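Local coordinates for ALKF (Bacillus cereus, PDB 3ZBO), which is of unknown function but shows affinity for branched DNA structures such as Holliday junctions and is related to the HEAT-like repeat DNA glycosylases AlkC and AlkD, at residues A[129-134]-A[171-176]; A[137-142]-A[177-182]; A[185-190]-A[233-238]; A[197-202]-A[218-223]. One frame throughout, in Å; residues are numbered along the deposited sequence.

Interaction 1 of 4, residues A[129-134]-A[171-176]; sequences LKMSAG and ERTKSA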
loop_
_atom_site.group_PDB
_atom_site.type_symbol
_atom_site.label_atom_id
_atom_site.label_comp_id
_atom_site.label_asym_id
_atom_site.label_seq_id
_atom_site.Cartn_x
_atom_site.Cartn_y
_atom_site.Cartn_z
ATOM N N LEU A 129 -9.881 -2.875 5.777
ATOM C CA LEU A 129 -9.044 -2.462 4.665
ATOM C C LEU A 129 -8.743 -0.977 4.713
ATOM O O LEU A 129 -7.635 -0.544 4.209
ATOM C CB LEU A 129 -9.772 -2.753 3.363
ATOM C CG LEU A 129 -9.932 -4.245 3.041
ATOM C CD1 LEU A 129 -10.806 -4.498 1.852
ATOM C CD2 LEU A 129 -8.530 -4.828 2.745
ATOM N N LYS A 130 -9.603 -0.155 5.327
ATOM C CA LYS A 130 -9.191 1.238 5.514
ATOM C C LYS A 130 -7.988 1.377 6.482
ATOM O O LYS A 130 -7.024 2.133 6.196
ATOM C CB LYS A 130 -10.320 2.115 6.135
ATOM C CG LYS A 130 -11.331 2.439 5.179
ATOM C CD LYS A 130 -12.275 3.533 5.890
ATOM C CE LYS A 130 -13.595 3.554 5.146
ATOM N NZ LYS A 130 -14.286 4.684 5.898
ATOM N N MET A 131 -8.013 0.559 7.544
ATOM C CA MET A 131 -6.866 0.593 8.445
ATOM C C MET A 131 -5.640 0.059 7.724
ATOM O O MET A 131 -4.565 0.583 7.945
ATOM C CB MET A 131 -7.098 -0.282 9.709
ATOM C CG MET A 131 -8.259 0.406 10.497
ATOM S SD MET A 131 -8.468 -0.389 12.134
ATOM C CE MET A 131 -9.006 -2.058 11.728
ATOM N N SER A 132 -5.809 -1.016 6.948
ATOM C CA SER A 132 -4.636 -1.545 6.178
ATOM C C SER A 132 -4.054 -0.444 5.282
ATOM O O SER A 132 -2.819 -0.305 5.194
ATOM C CB SER A 132 -5.100 -2.726 5.310
ATOM O OG SER A 132 -3.934 -3.336 4.765
ATOM N N ALA A 133 -4.906 0.339 4.626
ATOM C CA ALA A 133 -4.411 1.424 3.764
ATOM C C ALA A 133 -3.710 2.491 4.600
ATOM O O ALA A 133 -2.671 3.008 4.141
ATOM C CB ALA A 133 -5.571 2.078 2.977
ATOM N N GLY A 134 -4.225 2.796 5.819
ATOM C CA GLY A 134 -3.603 3.859 6.565
ATOM C C GLY A 134 -2.205 3.410 7.053
ATOM O O GLY A 134 -1.266 4.215 6.926
ATOM N N GLU A 171 -7.261 -9.311 9.732
ATOM C CA GLU A 171 -6.153 -9.978 9.029
ATOM C C GLU A 171 -5.345 -9.031 8.156
ATOM O O GLU A 171 -4.115 -9.020 8.214
ATOM C CB GLU A 171 -6.528 -11.195 8.211
ATOM C CG GLU A 171 -7.419 -12.185 9.030
ATOM C CD GLU A 171 -6.747 -12.718 10.291
ATOM O OE1 GLU A 171 -5.500 -12.903 10.316
ATOM O OE2 GLU A 171 -7.491 -13.052 11.294
ATOM N N ARG A 172 -6.008 -8.286 7.272
ATOM C CA ARG A 172 -5.198 -7.444 6.402
ATOM C C ARG A 172 -4.566 -6.320 7.142
ATOM O O ARG A 172 -3.454 -5.845 6.753
ATOM C CB ARG A 172 -6.026 -6.861 5.238
ATOM C CG ARG A 172 -6.514 -7.914 4.272
ATOM C CD ARG A 172 -5.580 -9.045 3.821
ATOM N NE ARG A 172 -4.250 -8.474 3.497
ATOM C CZ ARG A 172 -3.293 -9.246 3.020
ATOM N NH1 ARG A 172 -3.552 -10.571 2.701
ATOM N NH2 ARG A 172 -2.077 -8.716 2.903
ATOM N N THR A 173 -5.147 -5.860 8.233
ATOM C CA THR A 173 -4.566 -4.815 9.047
ATOM C C THR A 173 -3.223 -5.359 9.593
ATOM O O THR A 173 -2.224 -4.606 9.704
ATOM C CB THR A 173 -5.539 -4.364 10.161
ATOM O OG1 THR A 173 -6.822 -4.156 9.581
ATOM C CG2 THR A 173 -5.040 -3.054 10.737
ATOM N N LYS A 174 -3.205 -6.625 10.052
ATOM C CA LYS A 174 -2.021 -7.216 10.656
ATOM C C LYS A 174 -0.866 -7.136 9.622
ATOM O O LYS A 174 0.278 -6.854 9.995
ATOM C CB LYS A 174 -2.220 -8.740 10.863
ATOM C CG LYS A 174 -3.175 -9.087 11.946
ATOM C CD LYS A 174 -3.184 -10.641 12.031
ATOM C CE LYS A 174 -4.170 -11.106 13.066
ATOM N NZ LYS A 174 -4.252 -12.636 12.956
ATOM N N SER A 175 -1.124 -7.457 8.337
ATOM C CA SER A 175 -0.063 -7.409 7.314
ATOM C C SER A 175 0.487 -6.010 7.228
ATOM O O SER A 175 1.740 -5.850 7.189
ATOM C CB SER A 175 -0.688 -7.835 5.981
ATOM O OG SER A 175 0.251 -7.502 4.910
ATOM N N ALA A 176 -0.361 -4.997 7.206
ATOM C CA ALA A 176 0.157 -3.651 7.075
ATOM C C ALA A 176 0.844 -3.159 8.332
ATOM O O ALA A 176 1.879 -2.426 8.228
ATOM C CB ALA A 176 -1.043 -2.656 6.727
#
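Two near-parallel helices of the HEAT-like helical stack, 128-144 and 171-187, meet here through their first turns, Ser132 and Thr173 lying closest. The axes of the two short segments come within 7.8 Å at an angle of only 6°, a separation that small residues permit: the backbones approach until the CA atoms of Ser132 and Thr173 are 4.4 Å apart. Ser132 sits in the middle of the interface. With its OG anti to the backbone N (chi1 -171°), the hydroxyl reaches between the helices and lies 3.6 Å from Ala176 CB; its hydrogen bond goes to Asp102 of helix 98-110, so the polar group is satisfied although buried. Ala176 suits the spot because a lone methyl can settle against the helix backbone, 3.3 Å from Ser132 O, without pushing the helices apart. Thr173 divides its branches. Its OG1 is bonded to the carbonyl of Glu128 in the first turn of the facing helix, which disposes of the hydroxyl within a packed surface, while CG2, anti to the backbone N, meets Met131 CB at 3.6 Å. The Met131 chain bends at chi3 (-65°), and its terminal CE comes to 3.7 Å from Thr173 OG1, adding an apolar cover beside the threonine. On the other flank Arg172 contributes only the aliphatic base of its side chain; the folded remainder leads away to a cation-pi contact with Tyr98. What touches across the helices there is methyl against methylene, Leu129 CD2 lying 4.0 Å from Arg172 CG.

Interaction 2 of 4, residues A[137-142]-A[177-182]; sequences CYCWLL and MNNFLN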
loop_
_atom_site.group_PDB
_atom_site.type_symbol
_atom_site.label_atom_id
_atom_site.label_comp_id
_atom_site.label_asym_id
_atom_site.label_seq_id
_atom_site.Cartn_x
_atom_site.Cartn_y
_atom_site.Cartn_z
ATOM N N CYS A 137 0.095 3.373 4.034
ATOM C CA CYS A 137 0.533 4.722 3.617
ATOM C C CYS A 137 1.682 5.148 4.474
ATOM O O CYS A 137 2.637 5.725 3.878
ATOM C CB CYS A 137 -0.673 5.604 3.827
ATOM S SG CYS A 137 -0.304 7.340 3.324
ATOM N N TYR A 138 1.660 4.894 5.779
ATOM C CA TYR A 138 2.833 5.271 6.579
ATOM C C TYR A 138 4.097 4.569 6.093
ATOM O O TYR A 138 5.193 5.150 6.117
ATOM C CB TYR A 138 2.685 5.069 8.086
ATOM C CG TYR A 138 2.061 6.268 8.738
ATOM C CD1 TYR A 138 0.667 6.403 8.826
ATOM C CD2 TYR A 138 2.890 7.311 9.186
ATOM C CE1 TYR A 138 0.139 7.560 9.414
ATOM C CE2 TYR A 138 2.310 8.453 9.821
ATOM C CZ TYR A 138 0.991 8.541 9.890
ATOM O OH TYR A 138 0.491 9.681 10.492
ATOM N N CYS A 139 3.997 3.289 5.755
ATOM C CA CYS A 139 5.213 2.604 5.246
ATOM C C CYS A 139 5.722 3.313 4.001
ATOM O O CYS A 139 6.955 3.481 3.881
ATOM C CB CYS A 139 4.903 1.163 4.875
ATOM S SG CYS A 139 4.355 0.156 6.232
ATOM N N TRP A 140 4.845 3.754 3.067
ATOM C CA TRP A 140 5.310 4.391 1.851
ATOM C C TRP A 140 5.849 5.758 2.174
ATOM O O TRP A 140 6.859 6.165 1.539
ATOM C CB TRP A 140 4.159 4.515 0.807
ATOM C CG TRP A 140 3.428 3.186 0.644
ATOM C CD1 TRP A 140 2.056 3.105 0.462
ATOM C CD2 TRP A 140 3.908 1.817 0.685
ATOM N NE1 TRP A 140 1.651 1.778 0.357
ATOM C CE2 TRP A 140 2.736 0.974 0.571
ATOM C CE3 TRP A 140 5.186 1.190 0.937
ATOM C CZ2 TRP A 140 2.818 -0.417 0.525
ATOM C CZ3 TRP A 140 5.262 -0.151 0.927
ATOM C CH2 TRP A 140 4.075 -0.991 0.753
ATOM N N LEU A 141 5.235 6.466 3.123
ATOM C CA LEU A 141 5.768 7.820 3.493
ATOM C C LEU A 141 7.151 7.690 4.121
ATOM O O LEU A 141 8.066 8.504 3.810
ATOM C CB LEU A 141 4.853 8.438 4.545
ATOM C CG LEU A 141 3.515 8.911 4.041
ATOM C CD1 LEU A 141 2.758 9.304 5.255
ATOM C CD2 LEU A 141 3.664 10.075 3.076
ATOM N N LEU A 142 7.371 6.684 4.952
ATOM C CA LEU A 142 8.723 6.559 5.630
ATOM C C LEU A 142 9.778 6.275 4.567
ATOM O O LEU A 142 10.959 6.576 4.812
ATOM C CB LEU A 142 8.629 5.429 6.600
ATOM C CG LEU A 142 7.867 5.791 7.833
ATOM C CD1 LEU A 142 7.473 4.538 8.653
ATOM C CD2 LEU A 142 8.582 6.868 8.744
ATOM N N MET A 177 0.343 -3.531 9.501
ATOM C CA MET A 177 1.052 -3.111 10.765
ATOM C C MET A 177 2.438 -3.821 10.792
ATOM O O MET A 177 3.394 -3.240 11.319
ATOM C CB MET A 177 0.191 -3.614 11.943
ATOM C CG MET A 177 -0.984 -2.737 12.155
ATOM S SD MET A 177 -1.862 -3.590 13.573
ATOM C CE MET A 177 -2.706 -2.187 14.317
ATOM N N ASN A 178 2.502 -5.090 10.308
ATOM C CA ASN A 178 3.815 -5.747 10.275
ATOM C C ASN A 178 4.810 -5.026 9.351
ATOM O O ASN A 178 6.010 -4.903 9.729
ATOM C CB ASN A 178 3.615 -7.236 9.857
ATOM C CG ASN A 178 4.869 -8.073 10.062
ATOM O OD1 ASN A 178 5.577 -8.382 9.063
ATOM N ND2 ASN A 178 5.070 -8.447 11.274
ATOM N N ASN A 179 4.270 -4.602 8.206
ATOM C CA ASN A 179 5.074 -3.815 7.252
ATOM C C ASN A 179 5.529 -2.531 8.009
ATOM O O ASN A 179 6.733 -2.133 7.864
ATOM C CB ASN A 179 4.205 -3.571 5.974
ATOM C CG ASN A 179 4.963 -2.903 4.868
ATOM O OD1 ASN A 179 6.191 -2.878 4.903
ATOM N ND2 ASN A 179 4.241 -2.475 3.810
ATOM N N PHE A 180 4.658 -1.916 8.781
ATOM C CA PHE A 180 5.073 -0.704 9.485
ATOM C C PHE A 180 6.252 -1.033 10.448
ATOM O O PHE A 180 7.187 -0.225 10.525
ATOM C CB PHE A 180 3.806 -0.118 10.183
ATOM C CG PHE A 180 4.092 1.130 11.002
ATOM C CD1 PHE A 180 4.069 2.375 10.375
ATOM C CD2 PHE A 180 4.337 1.003 12.343
ATOM C CE1 PHE A 180 4.291 3.548 11.123
ATOM C CE2 PHE A 180 4.564 2.163 13.111
ATOM C CZ PHE A 180 4.551 3.469 12.500
ATOM N N LEU A 181 6.192 -2.104 11.214
ATOM C CA LEU A 181 7.318 -2.477 12.102
ATOM C C LEU A 181 8.597 -2.588 11.290
ATOM O O LEU A 181 9.622 -2.041 11.675
ATOM C CB LEU A 181 7.114 -3.859 12.790
ATOM C CG LEU A 181 5.897 -3.935 13.693
ATOM C CD1 LEU A 181 6.096 -5.315 14.385
ATOM C CD2 LEU A 181 5.939 -2.782 14.844
ATOM N N ASN A 182 8.533 -3.328 10.172
ATOM C CA ASN A 182 9.743 -3.463 9.361
ATOM C C ASN A 182 10.237 -2.191 8.813
ATOM O O ASN A 182 11.429 -1.954 8.836
ATOM C CB ASN A 182 9.409 -4.298 8.121
ATOM C CG ASN A 182 9.546 -5.724 8.292
ATOM O OD1 ASN A 182 10.683 -6.244 8.076
ATOM N ND2 ASN A 182 8.426 -6.422 8.313
#
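Cys139 and Phe180 mark the closest backbone approach of two helical segments that run in nearly the same direction, their axes 9.0 Å apart at closest and crossing at 22°, with 5.4 Å between the two CA atoms. Cys139 fills this gap with a sulfur compact enough to lie against the other backbone: SG is 3.3 Å from Phe180 N and 3.4 Å from Asn179 CG. Asn179 reaches over from the other helix. Its CG is anti to the backbone N (chi1 -174°), and the amide crosses the Trp140 indole at about a right angle, the two planes 63° apart, with ND2 3.4 Å from CH2 of the six-membered ring. The indole nitrogen itself is bonded to the backbone carbonyl of Asp102. Phe180 adds bulk beside the cysteine. The CE1 corner of its ring points into the facing helix; Tyr138 CB meets it at the edge, near the ring plane, at 3.8 Å, and Leu142 CD1 approaches the same corner to 4.1 Å. Phe180 also packs edge-to-face with Trp135, and Met158 of helix 152-165 touches both Phe180 and Tyr138, whose hydroxyl is bonded to Asp120. Such packing, largely apolar but with an amide set against an indole, is consistent with the stacked near-parallel helices of the HEAT-like fold to which this family is related.

Interaction 3 of 4, residues A[185-190]-A[233-238]; sequences AISYVP and GFKRKY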
loop_
_atom_site.group_PDB
_atom_site.type_symbol
_atom_site.label_atom_id
_atom_site.label_comp_id
_atom_site.label_asym_id
_atom_site.label_seq_id
_atom_site.Cartn_x
_atom_site.Cartn_y
_atom_site.Cartn_z
ATOM N N ALA A 185 11.808 0.119 11.457
ATOM C CA ALA A 185 13.168 -0.358 11.886
ATOM C C ALA A 185 14.234 -0.037 10.888
ATOM O O ALA A 185 15.414 0.143 11.311
ATOM C CB ALA A 185 13.060 -1.827 12.153
ATOM N N ILE A 186 13.933 -0.081 9.606
ATOM C CA ILE A 186 14.925 0.174 8.583
ATOM C C ILE A 186 14.950 1.595 8.106
ATOM O O ILE A 186 16.046 2.158 7.865
ATOM C CB ILE A 186 14.670 -0.833 7.418
ATOM C CG1 ILE A 186 14.882 -2.259 7.879
ATOM C CG2 ILE A 186 15.613 -0.473 6.232
ATOM C CD1 ILE A 186 16.231 -2.550 8.615
ATOM N N SER A 187 13.802 2.243 7.903
ATOM C CA SER A 187 13.775 3.543 7.254
ATOM C C SER A 187 13.571 4.747 8.188
ATOM O O SER A 187 13.612 5.852 7.679
ATOM C CB SER A 187 12.704 3.585 6.160
ATOM O OG SER A 187 12.987 2.590 5.147
ATOM N N TYR A 188 13.368 4.521 9.466
ATOM C CA TYR A 188 13.209 5.615 10.443
ATOM C C TYR A 188 14.144 5.421 11.604
ATOM O O TYR A 188 13.799 4.969 12.674
ATOM C CB TYR A 188 11.723 5.625 10.903
ATOM C CG TYR A 188 11.490 6.943 11.745
ATOM C CD1 TYR A 188 11.505 8.156 11.137
ATOM C CD2 TYR A 188 11.250 6.797 13.111
ATOM C CE1 TYR A 188 11.267 9.344 11.968
ATOM C CE2 TYR A 188 10.978 7.891 13.953
ATOM C CZ TYR A 188 11.056 9.158 13.335
ATOM O OH TYR A 188 10.837 10.238 14.157
ATOM N N VAL A 189 15.409 5.792 11.339
ATOM C CA VAL A 189 16.462 5.485 12.319
ATOM C C VAL A 189 16.280 6.052 13.708
ATOM O O VAL A 189 16.793 5.446 14.673
ATOM C CB VAL A 189 17.889 5.803 11.822
ATOM C CG1 VAL A 189 18.207 5.011 10.594
ATOM C CG2 VAL A 189 18.118 7.278 11.576
ATOM N N PRO A 190 15.524 7.161 13.868
ATOM C CA PRO A 190 15.334 7.536 15.315
ATOM C C PRO A 190 14.757 6.506 16.230
ATOM O O PRO A 190 15.024 6.490 17.441
ATOM C CB PRO A 190 14.496 8.794 15.211
ATOM C CG PRO A 190 14.826 9.376 13.874
ATOM C CD PRO A 190 14.938 8.114 12.933
ATOM N N GLY A 233 18.660 2.726 7.595
ATOM C CA GLY A 233 18.555 4.094 7.136
ATOM C C GLY A 233 18.056 4.252 5.694
ATOM O O GLY A 233 17.821 5.390 5.230
ATOM N N PHE A 234 17.993 3.179 4.900
ATOM C CA PHE A 234 17.667 3.222 3.540
ATOM C C PHE A 234 16.216 3.642 3.394
ATOM O O PHE A 234 15.344 3.063 4.087
ATOM C CB PHE A 234 17.767 1.762 2.974
ATOM C CG PHE A 234 17.674 1.654 1.492
ATOM C CD1 PHE A 234 18.724 1.992 0.693
ATOM C CD2 PHE A 234 16.510 1.155 0.877
ATOM C CE1 PHE A 234 18.666 1.853 -0.721
ATOM C CE2 PHE A 234 16.402 1.024 -0.507
ATOM C CZ PHE A 234 17.512 1.398 -1.332
ATOM N N LYS A 235 16.006 4.554 2.481
ATOM C CA LYS A 235 14.583 4.879 2.160
ATOM C C LYS A 235 14.308 4.652 0.677
ATOM O O LYS A 235 15.048 5.147 -0.131
ATOM C CB LYS A 235 14.311 6.328 2.506
ATOM C CG LYS A 235 14.303 6.673 3.943
ATOM C CD LYS A 235 14.241 8.159 4.084
ATOM C CE LYS A 235 14.163 8.499 5.508
ATOM N NZ LYS A 235 12.730 8.406 6.121
ATOM N N ARG A 236 13.309 3.802 0.458
ATOM C CA ARG A 236 12.875 3.330 -0.861
ATOM C C ARG A 236 11.531 4.000 -1.242
ATOM O O ARG A 236 10.563 3.683 -0.640
ATOM C CB ARG A 236 12.734 1.781 -0.849
ATOM C CG ARG A 236 11.915 1.172 0.312
ATOM C CD ARG A 236 12.814 0.405 1.271
ATOM N NE ARG A 236 13.088 -0.940 0.808
ATOM C CZ ARG A 236 13.471 -1.910 1.615
ATOM N NH1 ARG A 236 13.603 -1.652 2.916
ATOM N NH2 ARG A 236 13.702 -3.127 1.136
ATOM N N LYS A 237 11.494 4.872 -2.242
ATOM C CA LYS A 237 10.179 5.266 -2.837
ATOM C C LYS A 237 9.520 4.046 -3.429
ATOM O O LYS A 237 10.140 3.317 -4.218
ATOM C CB LYS A 237 10.309 6.314 -3.921
ATOM C CG LYS A 237 9.011 6.889 -4.289
ATOM C CD LYS A 237 9.192 8.082 -5.268
ATOM C CE LYS A 237 7.891 8.326 -5.953
ATOM N NZ LYS A 237 7.609 9.791 -6.195
ATOM N N TYR A 238 8.249 3.800 -3.056
ATOM C CA TYR A 238 7.546 2.617 -3.619
ATOM C C TYR A 238 7.603 2.631 -5.152
ATOM O O TYR A 238 7.248 3.610 -5.769
ATOM C CB TYR A 238 6.080 2.626 -3.060
ATOM C CG TYR A 238 5.309 1.421 -3.414
ATOM C CD1 TYR A 238 4.696 1.341 -4.696
ATOM C CD2 TYR A 238 5.149 0.396 -2.529
ATOM C CE1 TYR A 238 3.931 0.216 -5.097
ATOM C CE2 TYR A 238 4.401 -0.772 -2.912
ATOM C CZ TYR A 238 3.813 -0.804 -4.212
ATOM O OH TYR A 238 3.073 -1.901 -4.564
HETATM O O HOH W 1 12.171 -0.156 4.730
#
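Ser187 OG donates to the carbonyl oxygen of Phe234 over 2.6 Å, in the carbonyl plane, the shortest of three hydrogen bonds by which the C-terminal tail of this HEAT-like repeat protein is fastened to the end of helix 171-187. A helix end suits such docking because its last carbonyls lack acceptor duties within the helix. Gly233 N bonds to Ile186 O at 2.7 Å, and Lys235 NZ reaches Ser187 O at 3.1 Å, each donor arriving nearly along the C=O axis. The lysine chain is extended until its last torsion, where a bend (chi4 -82°) turns NZ toward the carbonyl. This ammonium also pairs with Asp147 and has the carbonyls of Arg145 and, probably, Leu142 as further acceptors, so one charge links the ends of two helices and the loop that holds Arg145 and Asp147; its three protons must be shared. Serine matches its place by serving twice: besides giving its proton to Phe234 O, OG accepts from water 1, 2.9 Å away. A weak, doubtful bond joins that water to Arg236 in one of its two conformers, whose main partner is Glu226 of helix 219-228. Gly233 adopts a positive phi (93°), where a CB would jam against the preceding carbonyl. Apolar contacts lie around the polar centre. Ile186 CG2 is 4.5 Å from Phe234 CB, and at the outer margin Val189 CG1 rests 3.6 Å from Gly233 CA.

Interaction 4 of 4, residues A[197-202]-A[218-223]; sequences EIAKEV and NASESI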
loop_
_atom_site.group_PDB
_atom_site.type_symbol
_atom_site.label_atom_id
_atom_site.label_comp_id
_atom_site.label_asym_id
_atom_site.label_seq_id
_atom_site.Cartn_x
_atom_site.Cartn_y
_atom_site.Cartn_z
ATOM N N GLU A 197 13.030 -4.064 19.033
ATOM C CA GLU A 197 12.574 -4.715 20.249
ATOM C C GLU A 197 11.076 -5.030 20.144
ATOM O O GLU A 197 10.662 -6.123 20.535
ATOM C CB GLU A 197 12.865 -3.718 21.390
ATOM C CG GLU A 197 12.330 -4.225 22.744
ATOM C CD GLU A 197 12.837 -5.620 23.110
ATOM O OE1 GLU A 197 14.042 -5.919 22.847
ATOM O OE2 GLU A 197 12.019 -6.429 23.671
ATOM N N ILE A 198 10.305 -4.120 19.522
ATOM C CA ILE A 198 8.879 -4.422 19.346
ATOM C C ILE A 198 8.693 -5.639 18.482
ATOM O O ILE A 198 7.816 -6.493 18.733
ATOM C CB ILE A 198 8.118 -3.227 18.925
ATOM C CG1 ILE A 198 8.074 -2.397 20.222
ATOM C CG2 ILE A 198 6.661 -3.561 18.585
ATOM C CD1 ILE A 198 7.476 -1.194 20.152
ATOM N N ALA A 199 9.481 -5.705 17.414
ATOM C CA ALA A 199 9.390 -6.917 16.530
ATOM C C ALA A 199 9.645 -8.194 17.292
ATOM O O ALA A 199 8.921 -9.173 17.084
ATOM C CB ALA A 199 10.287 -6.798 15.306
ATOM N N LYS A 200 10.661 -8.195 18.169
ATOM C CA LYS A 200 10.916 -9.366 18.993
ATOM C C LYS A 200 9.734 -9.674 19.897
ATOM O O LYS A 200 9.359 -10.877 20.034
ATOM C CB LYS A 200 12.148 -9.055 19.827
ATOM C CG LYS A 200 12.549 -10.243 20.669
ATOM C CD LYS A 200 13.830 -9.932 21.447
ATOM C CE LYS A 200 14.434 -11.191 22.080
ATOM N NZ LYS A 200 15.329 -10.686 23.173
ATOM N N GLU A 201 9.133 -8.644 20.483
ATOM C CA GLU A 201 7.952 -8.842 21.389
ATOM C C GLU A 201 6.763 -9.404 20.615
ATOM O O GLU A 201 6.057 -10.276 21.150
ATOM C CB GLU A 201 7.572 -7.549 22.117
ATOM C CG GLU A 201 8.662 -7.219 23.094
ATOM C CD GLU A 201 8.395 -6.075 24.023
ATOM O OE1 GLU A 201 7.274 -5.972 24.520
ATOM O OE2 GLU A 201 9.371 -5.338 24.311
ATOM N N VAL A 202 6.556 -8.890 19.371
ATOM C CA VAL A 202 5.421 -9.313 18.569
ATOM C C VAL A 202 5.583 -10.755 18.092
ATOM O O VAL A 202 4.626 -11.549 18.098
ATOM C CB VAL A 202 5.271 -8.295 17.409
ATOM C CG1 VAL A 202 4.366 -8.848 16.354
ATOM C CG2 VAL A 202 4.614 -7.052 17.946
ATOM N N ASN A 218 7.301 -12.666 9.823
ATOM C CA ASN A 218 8.318 -12.598 10.864
ATOM C C ASN A 218 9.153 -11.346 10.655
ATOM O O ASN A 218 10.185 -11.307 9.926
ATOM C CB ASN A 218 9.219 -13.815 10.642
ATOM C CG ASN A 218 10.299 -13.965 11.722
ATOM O OD1 ASN A 218 10.624 -13.052 12.474
ATOM N ND2 ASN A 218 10.880 -15.196 11.773
ATOM N N ALA A 219 8.664 -10.311 11.348
ATOM C CA ALA A 219 9.268 -8.949 11.159
ATOM C C ALA A 219 10.698 -8.997 11.695
ATOM O O ALA A 219 11.565 -8.341 11.109
ATOM C CB ALA A 219 8.458 -7.884 11.929
ATOM N N SER A 220 10.943 -9.717 12.775
ATOM C CA SER A 220 12.316 -9.745 13.297
ATOM C C SER A 220 13.257 -10.254 12.216
ATOM O O SER A 220 14.401 -9.693 12.032
ATOM C CB SER A 220 12.436 -10.616 14.563
ATOM O OG SER A 220 11.777 -10.003 15.664
ATOM N N GLU A 221 12.863 -11.330 11.545
ATOM C CA GLU A 221 13.668 -11.948 10.468
ATOM C C GLU A 221 13.857 -10.978 9.313
ATOM O O GLU A 221 14.957 -10.844 8.710
ATOM C CB GLU A 221 13.011 -13.237 9.967
ATOM C CG GLU A 221 13.776 -13.966 8.833
ATOM C CD GLU A 221 13.030 -15.214 8.336
ATOM O OE1 GLU A 221 11.976 -15.165 7.616
ATOM O OE2 GLU A 221 13.484 -16.259 8.738
ATOM N N SER A 222 12.742 -10.352 8.906
ATOM C CA SER A 222 12.744 -9.493 7.698
ATOM C C SER A 222 13.673 -8.297 7.964
ATOM O O SER A 222 14.459 -7.889 7.075
ATOM C CB SER A 222 11.340 -9.051 7.342
ATOM O OG SER A 222 10.601 -10.207 7.039
ATOM N N ILE A 223 13.555 -7.744 9.175
ATOM C CA ILE A 223 14.442 -6.593 9.586
ATOM C C ILE A 223 15.888 -7.093 9.619
ATOM O O ILE A 223 16.757 -6.407 9.060
ATOM C CB ILE A 223 14.075 -6.078 10.984
ATOM C CG1 ILE A 223 12.746 -5.360 10.899
ATOM C CG2 ILE A 223 15.181 -5.202 11.621
ATOM C CD1 ILE A 223 12.139 -5.300 12.299
HETATM O O HOH W 2 8.806 -10.435 14.632
#
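Ala199 CB is the methyl around which the contact is built, touching Ile223 CD1 at 3.8 Å. Ala219 CB meets the same methyl at 4.0 Å. Alanine suits the position because its short side chain points toward the other helix, where two further small residues, Ala219 and Ser220, meet it in the first turn; the CA atoms of Ala199 and Ser220 are 5.2 Å apart. Ser220 OG, beside its own backbone N (chi1 -70°), lies against the Ala199 peptide, 3.2 Å from Ala199 C. Water 2 joins the two backbones: it probably donates to Ala199 O at 2.8 Å and accepts from Ser220 N at 2.9 Å, using an amide near the start of a helix, where no earlier turn supplies an acceptor. The segments belong to helices 192-202 and 219-228, linked through a two-stranded antiparallel hairpin, 204-207 and 215-218, near the C-terminal end of the HEAT-like helical array; the axes of the two short segments run at 143°, roughly antiparallel. Asn218 is the N-cap of the second helix. Its OD1 accepts from Glu221 N, the donor standing well above the carbonyl plane, and so fixes the first turn that carries Ala219 and Ser220. Farther out, helix 171-187 backs this turn, with Asn178 against Ala219 and both Asn182 and Ala185 against Ile223, while Ile198 of the first helix faces Leu159 of helix 152-165.

Overall arrangement
Helix 171-187 runs through interactions 1, 2 and 3 in succession. Interactions 1 and 2 join it to helix 128-144, the former through small residues and hydroxyls satisfied elsewhere, the latter, more thoroughly buried, through a cysteine, an asparagine amide and aromatic rings as the axes move apart. Interaction 3, farther from the chain's centre and partly exposed, adds three hydrogen bonds across the contact, where the others have none that is clear; it touches interaction 2, where Tyr238 meets Trp140 edge-to-face. Interaction 4, though about 20 Å from the chain's centre, is a small but mostly buried contact of short side chains with a water bridge. It is nested within the loop that interaction 3 closes, and Ile223 meets Ala185 between them.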